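Local coordinates for protein orotidine 5'-phosphate decarboxylase (Pyrococcus horikoshii, PDB 2CZD) that probably catalyses the decarboxylation of orotidine 5'-monophosphate to UMP, the last step of de novo UMP synthesis, as a homodimer, at residues B[83-88]-B[103-108]. Numbering follows the deposited sequence.
Sequences IVHTFV and IMVVEM
Val-105 CG2 lies 4.1 Å above one face of the His-85 ring, offset toward the rim, while Met-108 SD and a water sit at its edge, in the ring plane. The sulfur is 3.7 Å from His-85 CE1 and 83° off the ring normal, an edge-on Met-aromatic contact. The cluster lies at the C-terminal ends of strands 81-85 and 101-105, with Met-108 in the loop after the second; these are adjacent parallel strands of a beta-alpha-beta unit in the TIM barrel. His-85 also packs against Lys-59, the probable proton donor, and its NE2 bonds to Ala-61 O of the second subunit. Within 83-88 and 103-108 the parallel pairing is carried by two backbone hydrogen bonds, Val-84 N to Ile-103 O at 2.9 Å and Val-105 N to Val-84 O at 3.0 Å. On the far side of Val-105 from the ring, its CG2 meets Ile-83 CG2 at 3.7 Å; Val-84 and Met-104 point to the other side of the sheet.

One residue on from His-85, Thr-86 OG1, beside its own backbone N (chi1 -57°), donates to Val-105 O at 2.8 Å from above the carbonyl plane. Met-104 CE reaches the same OG1 because its chain bends at the last torsion. An alanine at Thr-86 would probably leave Val-105 O without its hydroxyl donor and open a gap beside Met-104 CE. A water also donates to Val-105 O, accepts from Thr-86 N and lies 2.8 Å from His-85 ND1.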
loop_
_atom_site.group_PDB
_atom_site.type_symbol
_atom_site.label_atom_id
_atom_site.label_comp_id
_atom_site.label_asym_id
_atom_site.label_seq_id
_atom_site.Cartn_x
_atom_site.Cartn_y
_atom_site.Cartn_z
ATOM N N ILE B 83 0.746 -7.709 -6.393
ATOM C CA ILE B 83 1.982 -7.719 -5.600
ATOM C C ILE B 83 1.637 -7.340 -4.156
ATOM O O ILE B 83 0.997 -6.312 -3.899
ATOM C CB ILE B 83 3.022 -6.747 -6.187
ATOM C CG1 ILE B 83 3.433 -7.268 -7.564
ATOM C CG2 ILE B 83 4.270 -6.636 -5.266
ATOM C CD1 ILE B 83 4.442 -6.380 -8.333
ATOM N N VAL B 84 2.075 -8.175 -3.217
ATOM C CA VAL B 84 1.783 -7.972 -1.805
ATOM C C VAL B 84 3.049 -8.064 -0.975
ATOM O O VAL B 84 3.987 -8.795 -1.325
ATOM C CB VAL B 84 0.790 -9.050 -1.295
ATOM C CG1 VAL B 84 -0.490 -8.997 -2.091
ATOM C CG2 VAL B 84 1.440 -10.432 -1.401
ATOM N N HIS B 85 3.102 -7.299 0.108
ATOM C CA HIS B 85 4.261 -7.370 1.007
ATOM C C HIS B 85 4.148 -8.622 1.867
ATOM O O HIS B 85 3.056 -9.158 2.072
ATOM C CB HIS B 85 4.296 -6.172 1.963
ATOM C CG HIS B 85 5.124 -5.026 1.473
ATOM N ND1 HIS B 85 6.498 -5.083 1.387
ATOM C CD2 HIS B 85 4.768 -3.782 1.057
ATOM C CE1 HIS B 85 6.956 -3.926 0.942
ATOM N NE2 HIS B 85 5.925 -3.117 0.733
ATOM N N THR B 86 5.302 -9.064 2.355
ATOM C CA THR B 86 5.407 -10.215 3.248
ATOM C C THR B 86 5.423 -9.735 4.706
ATOM O O THR B 86 4.945 -10.439 5.596
ATOM C CB THR B 86 6.736 -10.975 3.005
ATOM O OG1 THR B 86 6.797 -11.365 1.631
ATOM C CG2 THR B 86 6.821 -12.238 3.844
ATOM N N PHE B 87 5.971 -8.532 4.926
ATOM C CA PHE B 87 6.191 -7.946 6.269
ATOM C C PHE B 87 4.991 -7.895 7.204
ATOM O O PHE B 87 5.139 -8.078 8.408
ATOM C CB PHE B 87 6.749 -6.505 6.095
ATOM C CG PHE B 87 7.842 -6.098 7.065
ATOM C CD1 PHE B 87 7.615 -6.045 8.433
ATOM C CD2 PHE B 87 9.092 -5.703 6.588
ATOM C CE1 PHE B 87 8.632 -5.605 9.322
ATOM C CE2 PHE B 87 10.114 -5.259 7.488
ATOM C CZ PHE B 87 9.865 -5.223 8.835
ATOM N N VAL B 88 3.805 -7.667 6.650
ATOM C CA VAL B 88 2.609 -7.509 7.450
ATOM C C VAL B 88 2.035 -8.811 7.992
ATOM O O VAL B 88 1.166 -8.793 8.852
ATOM C CB VAL B 88 1.571 -6.670 6.637
ATOM C CG1 VAL B 88 0.292 -6.420 7.423
ATOM C CG2 VAL B 88 2.206 -5.309 6.312
ATOM N N ILE B 103 2.262 -12.088 -6.035
ATOM C CA ILE B 103 3.714 -11.983 -6.180
ATOM C C ILE B 103 4.122 -11.324 -4.865
ATOM O O ILE B 103 3.569 -10.288 -4.504
ATOM C CB ILE B 103 4.101 -11.081 -7.370
ATOM C CG1 ILE B 103 3.769 -11.810 -8.677
ATOM C CG2 ILE B 103 5.614 -10.703 -7.291
ATOM C CD1 ILE B 103 3.745 -10.905 -9.903
ATOM N N MET B 104 5.083 -11.906 -4.149
ATOM C CA MET B 104 5.486 -11.380 -2.842
ATOM C C MET B 104 6.761 -10.568 -2.826
ATOM O O MET B 104 7.703 -10.868 -3.529
ATOM C CB MET B 104 5.620 -12.544 -1.840
ATOM C CG MET B 104 4.293 -13.233 -1.557
ATOM S SD MET B 104 4.471 -14.759 -0.573
ATOM C CE MET B 104 5.130 -14.107 1.001
ATOM N N VAL B 105 6.786 -9.534 -1.983
ATOM C CA VAL B 105 7.963 -8.692 -1.843
ATOM C C VAL B 105 8.832 -9.280 -0.743
ATOM O O VAL B 105 8.401 -9.384 0.424
ATOM C CB VAL B 105 7.603 -7.245 -1.402
ATOM C CG1 VAL B 105 8.893 -6.446 -1.122
ATOM C CG2 VAL B 105 6.742 -6.562 -2.458
ATOM N N VAL B 106 10.053 -9.655 -1.111
ATOM C CA VAL B 106 10.988 -10.205 -0.143
ATOM C C VAL B 106 12.247 -9.363 0.009
ATOM O O VAL B 106 13.021 -9.555 0.943
ATOM C CB VAL B 106 11.386 -11.660 -0.510
ATOM C CG1 VAL B 106 10.138 -12.511 -0.646
ATOM C CG2 VAL B 106 12.229 -11.692 -1.795
ATOM N N GLU B 107 12.447 -8.427 -0.906
ATOM C CA GLU B 107 13.625 -7.566 -0.883
ATOM C C GLU B 107 13.291 -6.333 -1.724
ATOM O O GLU B 107 12.584 -6.446 -2.729
ATOM C CB GLU B 107 14.811 -8.316 -1.502
ATOM C CG GLU B 107 16.125 -7.550 -1.427
ATOM C CD GLU B 107 17.306 -8.375 -1.920
ATOM O OE1 GLU B 107 17.498 -9.502 -1.421
ATOM O OE2 GLU B 107 18.047 -7.887 -2.788
ATOM N N MET B 108 13.784 -5.163 -1.314
ATOM C CA MET B 108 13.515 -3.953 -2.084
ATOM C C MET B 108 14.777 -3.266 -2.588
ATOM O O MET B 108 15.883 -3.540 -2.108
ATOM C CB MET B 108 12.613 -3.010 -1.291
ATOM C CG MET B 108 11.189 -3.519 -1.331
ATOM S SD MET B 108 10.028 -2.485 -0.421
ATOM C CE MET B 108 9.623 -1.252 -1.677
HETATM O O HOH W 1 7.607 -7.382 2.558
#